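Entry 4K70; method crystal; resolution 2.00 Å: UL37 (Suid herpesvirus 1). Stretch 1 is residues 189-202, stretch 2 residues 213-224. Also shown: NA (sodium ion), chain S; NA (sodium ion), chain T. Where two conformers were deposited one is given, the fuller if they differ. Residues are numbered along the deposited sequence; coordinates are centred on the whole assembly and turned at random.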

# COMPACT_ATOMS: atom_id res chain seq x y z
N ASN A 189 -4.02 3.80 3.59
CA ASN A 189 -4.65 2.50 3.92
C ASN A 189 -4.97 2.27 5.41
O ASN A 189 -5.97 1.63 5.76
CB ASN A 189 -3.78 1.34 3.42
CG ASN A 189 -3.88 1.14 1.92
OD1 ASN A 189 -4.93 1.36 1.34
ND2 ASN A 189 -2.79 0.73 1.30
N TRP A 190 -4.09 2.78 6.27
CA TRP A 190 -4.19 2.55 7.71
C TRP A 190 -5.54 3.02 8.25
O TRP A 190 -6.02 2.51 9.27
CB TRP A 190 -3.06 3.29 8.43
CG TRP A 190 -3.17 4.75 8.23
CD1 TRP A 190 -2.64 5.48 7.21
CD2 TRP A 190 -3.91 5.67 9.04
NE1 TRP A 190 -2.99 6.80 7.35
CE2 TRP A 190 -3.78 6.94 8.46
CE3 TRP A 190 -4.67 5.54 10.21
CZ2 TRP A 190 -4.37 8.08 9.00
CZ3 TRP A 190 -5.27 6.67 10.75
CH2 TRP A 190 -5.11 7.93 10.15
N ALA A 191 -6.17 3.96 7.56
CA ALA A 191 -7.38 4.61 8.07
C ALA A 191 -8.64 3.74 7.96
O ALA A 191 -9.63 3.98 8.66
CB ALA A 191 -7.59 5.94 7.37
N LEU A 192 -8.62 2.76 7.06
CA LEU A 192 -9.81 1.95 6.81
C LEU A 192 -10.32 1.21 8.08
O LEU A 192 -11.49 1.34 8.45
CB LEU A 192 -9.59 0.98 5.64
CG LEU A 192 -10.69 -0.05 5.38
CD1 LEU A 192 -12.01 0.63 5.07
CD2 LEU A 192 -10.27 -1.01 4.27
N PRO A 193 -9.44 0.45 8.75
CA PRO A 193 -9.83 -0.25 9.99
C PRO A 193 -10.31 0.70 11.09
O PRO A 193 -11.17 0.34 11.90
CB PRO A 193 -8.53 -0.91 10.45
CG PRO A 193 -7.70 -1.02 9.23
CD PRO A 193 -8.09 0.10 8.31
N LEU A 194 -9.73 1.90 11.13
CA LEU A 194 -10.16 2.91 12.09
C LEU A 194 -11.58 3.38 11.76
O LEU A 194 -12.43 3.42 12.64
CB LEU A 194 -9.18 4.10 12.12
CG LEU A 194 -9.68 5.34 12.85
CD1 LEU A 194 -10.03 5.01 14.29
CD2 LEU A 194 -8.65 6.49 12.80
N ALA A 195 -11.81 3.75 10.50
CA ALA A 195 -13.15 4.15 10.05
C ALA A 195 -14.19 3.06 10.29
O ALA A 195 -15.31 3.33 10.74
CB ALA A 195 -13.12 4.52 8.56
N LEU A 196 -13.83 1.82 9.98
CA LEU A 196 -14.73 0.69 10.22
C LEU A 196 -15.06 0.52 11.70
O LEU A 196 -16.22 0.26 12.05
CB LEU A 196 -14.17 -0.60 9.63
CG LEU A 196 -14.16 -0.63 8.10
CD1 LEU A 196 -13.33 -1.78 7.54
CD2 LEU A 196 -15.58 -0.67 7.55
N ALA A 197 -14.07 0.67 12.58
CA ALA A 197 -14.34 0.52 14.01
C ALA A 197 -15.21 1.66 14.54
O ALA A 197 -16.09 1.46 15.38
CB ALA A 197 -13.03 0.41 14.81
N VAL A 198 -14.95 2.87 14.05
CA VAL A 198 -15.76 4.03 14.42
C VAL A 198 -17.22 3.81 14.06
O VAL A 198 -18.11 4.12 14.84
CB VAL A 198 -15.24 5.33 13.76
CG1 VAL A 198 -16.14 6.51 14.13
CG2 VAL A 198 -13.82 5.61 14.21
N ARG A 199 -17.48 3.26 12.87
CA ARG A 199 -18.86 2.99 12.50
C ARG A 199 -19.58 2.08 13.49
O ARG A 199 -20.76 2.29 13.77
CB ARG A 199 -18.94 2.44 11.07
CG ARG A 199 -18.65 3.53 10.07
CD ARG A 199 -19.21 3.25 8.70
NE ARG A 199 -19.05 4.43 7.86
CZ ARG A 199 -19.26 4.46 6.54
NH1 ARG A 199 -19.64 3.36 5.91
NH2 ARG A 199 -19.09 5.59 5.87
N GLN A 200 -18.87 1.09 14.03
CA GLN A 200 -19.46 0.18 15.02
C GLN A 200 -19.66 0.89 16.36
O GLN A 200 -20.68 0.71 17.02
CB GLN A 200 -18.58 -1.06 15.23
CG GLN A 200 -18.44 -1.93 13.98
CD GLN A 200 -19.77 -2.47 13.50
OE1 GLN A 200 -20.63 -1.71 13.06
NE2 GLN A 200 -19.95 -3.78 13.61
N MET A 201 -18.67 1.67 16.77
CA MET A 201 -18.79 2.44 18.01
C MET A 201 -20.01 3.37 17.97
O MET A 201 -20.65 3.61 18.99
CB MET A 201 -17.53 3.25 18.26
CG MET A 201 -17.59 4.12 19.51
SD MET A 201 -16.06 5.03 19.81
CE MET A 201 -16.05 6.20 18.45
N GLN A 202 -20.33 3.87 16.79
CA GLN A 202 -21.41 4.85 16.63
C GLN A 202 -22.69 4.20 16.12
O GLN A 202 -23.65 4.89 15.75
CB GLN A 202 -20.95 5.97 15.70
CG GLN A 202 -19.74 6.69 16.26
CD GLN A 202 -19.20 7.82 15.39
OE1 GLN A 202 -19.48 7.90 14.19
NE2 GLN A 202 -18.41 8.69 16.00
N LEU A 213 -16.54 -1.61 23.86
CA LEU A 213 -15.36 -2.42 23.58
C LEU A 213 -14.70 -1.95 22.27
O LEU A 213 -13.48 -1.83 22.20
CB LEU A 213 -15.71 -3.91 23.53
CG LEU A 213 -16.07 -4.52 24.89
CD1 LEU A 213 -16.65 -5.97 24.80
CD2 LEU A 213 -14.85 -4.47 25.81
N PHE A 214 -15.51 -1.66 21.26
CA PHE A 214 -15.01 -1.10 20.02
C PHE A 214 -14.23 0.20 20.26
O PHE A 214 -13.17 0.39 19.68
CB PHE A 214 -16.13 -0.87 19.00
CG PHE A 214 -16.37 -2.05 18.10
CD1 PHE A 214 -15.44 -2.40 17.12
CD2 PHE A 214 -17.52 -2.83 18.23
CE1 PHE A 214 -15.66 -3.49 16.29
CE2 PHE A 214 -17.74 -3.92 17.40
CZ PHE A 214 -16.81 -4.25 16.43
N ALA A 215 -14.75 1.07 21.12
CA ALA A 215 -14.06 2.31 21.46
C ALA A 215 -12.67 2.03 22.02
O ALA A 215 -11.71 2.72 21.68
CB ALA A 215 -14.87 3.13 22.46
N LEU A 216 -12.58 1.00 22.86
CA LEU A 216 -11.29 0.61 23.41
C LEU A 216 -10.34 0.11 22.34
O LEU A 216 -9.16 0.44 22.37
CB LEU A 216 -11.45 -0.44 24.52
CG LEU A 216 -12.17 0.08 25.76
CD1 LEU A 216 -12.18 -0.98 26.88
CD2 LEU A 216 -11.52 1.37 26.23
N THR A 217 -10.84 -0.68 21.40
CA THR A 217 -9.97 -1.11 20.30
C THR A 217 -9.42 0.10 19.53
O THR A 217 -8.27 0.11 19.08
CB THR A 217 -10.65 -2.10 19.32
OG1 THR A 217 -11.64 -1.42 18.53
CG2 THR A 217 -11.28 -3.29 20.07
N ILE A 218 -10.25 1.13 19.38
CA ILE A 218 -9.84 2.33 18.65
C ILE A 218 -8.79 3.10 19.45
O ILE A 218 -7.77 3.54 18.91
CB ILE A 218 -11.04 3.24 18.34
CG1 ILE A 218 -11.98 2.56 17.34
CG2 ILE A 218 -10.56 4.59 17.78
CD1 ILE A 218 -13.37 3.18 17.29
N ALA A 219 -9.03 3.26 20.74
CA ALA A 219 -8.08 3.95 21.60
C ALA A 219 -6.73 3.25 21.53
O ALA A 219 -5.69 3.90 21.39
CB ALA A 219 -8.60 4.02 23.03
N ASP A 220 -6.76 1.92 21.58
CA ASP A 220 -5.53 1.11 21.63
C ASP A 220 -4.77 0.99 20.30
O ASP A 220 -3.55 0.98 20.29
CB ASP A 220 -5.82 -0.28 22.20
CG ASP A 220 -6.17 -0.24 23.68
OD1 ASP A 220 -6.02 0.85 24.28
OD2 ASP A 220 -6.57 -1.28 24.24
N GLU A 221 -5.49 0.87 19.19
CA GLU A 221 -4.87 0.68 17.88
C GLU A 221 -4.44 2.01 17.26
O GLU A 221 -3.46 2.08 16.54
CB GLU A 221 -5.84 -0.02 16.92
CG GLU A 221 -6.41 -1.36 17.40
CD GLU A 221 -5.60 -2.55 16.94
OE1 GLU A 221 -4.43 -2.36 16.52
OE2 GLU A 221 -6.13 -3.69 16.99
N PHE A 222 -5.21 3.06 17.54
CA PHE A 222 -5.02 4.30 16.80
C PHE A 222 -4.68 5.56 17.59
O PHE A 222 -4.27 6.56 17.00
CB PHE A 222 -6.25 4.56 15.93
CG PHE A 222 -6.50 3.47 14.92
CD1 PHE A 222 -5.75 3.40 13.76
CD2 PHE A 222 -7.49 2.52 15.14
CE1 PHE A 222 -5.98 2.41 12.84
CE2 PHE A 222 -7.71 1.52 14.21
CZ PHE A 222 -6.96 1.47 13.07
N PHE A 223 -4.84 5.54 18.91
CA PHE A 223 -4.60 6.76 19.67
C PHE A 223 -3.56 6.61 20.76
O PHE A 223 -2.95 7.60 21.17
CB PHE A 223 -5.91 7.33 20.22
CG PHE A 223 -6.81 7.90 19.16
CD1 PHE A 223 -7.70 7.08 18.48
CD2 PHE A 223 -6.75 9.26 18.83
CE1 PHE A 223 -8.52 7.60 17.49
CE2 PHE A 223 -7.57 9.78 17.85
CZ PHE A 223 -8.46 8.96 17.17
N HIS A 224 -3.34 5.38 21.19
CA HIS A 224 -2.44 5.07 22.31
C HIS A 224 -2.62 6.03 23.47
O HIS A 224 -3.60 5.93 24.21
CB HIS A 224 -0.98 5.04 21.85
CG HIS A 224 -0.67 3.92 20.89
ND1 HIS A 224 -0.01 2.77 21.27
CD2 HIS A 224 -0.92 3.79 19.57
CE1 HIS A 224 0.12 1.97 20.23
NE2 HIS A 224 -0.42 2.57 19.18
NA NA S . -17.94 6.13 3.88
NA NA T . -21.07 -5.00 15.10
O HOH W 1 -22.53 -6.76 14.15

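Two phenylalanine rings, one near each end of the contact, each receive a beta carbon of the facing helix squarely over one face. Leu194 CB lies 3.5 Å from the centroid of the Phe222 ring (atoms CG to CZ), and Gln200 CB lies 3.5 Å from the centroid of the Phe214 ring, both within 8° of the ring normal. Aliphatic C-H groups thus pack on flat aromatic surfaces, and no hydrogen bond crosses between the stretches.

The helices run nearly antiparallel, at 153°, with axes approaching to 8.6 Å. Such closeness favors a small residue, and Ala197 supplies one: its CB points toward the partner and meets Ile218 CG1 at 3.5 Å. Ile218 is the knob between the two rings, seated among Leu194, Ala197, Val198 and Met201. Its branched chain fills the hole in two directions, with CG2 3.6 Å from Leu194 CD1 and CD1 3.6 Å from the backbone N of Val198.

Met201 has chi1 and chi2 both t, an extended reach that brings its SD to 3.5 Å from Ala215 CB; the small methyl of Ala215 packs directly against the sulfur. The backbones are near here as well, the CA atoms of Met201 and Phe214 being 5.6 Å apart.

At the other end, Phe222 has the largest covered area, 95 Å². Besides Leu194 over its face, Pro193 CB approaches its edge, 3.9 Å from Phe222 CZ, and Trp190 O lies 3.6 Å from Phe222 CE1. The helix carrying Phe222 widens into a pi-type turn at 219-223.

Thr217, beside the apolar seam, satisfies its hydroxyl within its own helix: OG1 donates to Phe214 O at 2.6 Å. The rule is economical: an isoleucine knob, alanines at close approaches, and an aliphatic carbon over one face of each of two phenylalanine rings. The two stretches bury 539 Å² between them, both sides summed.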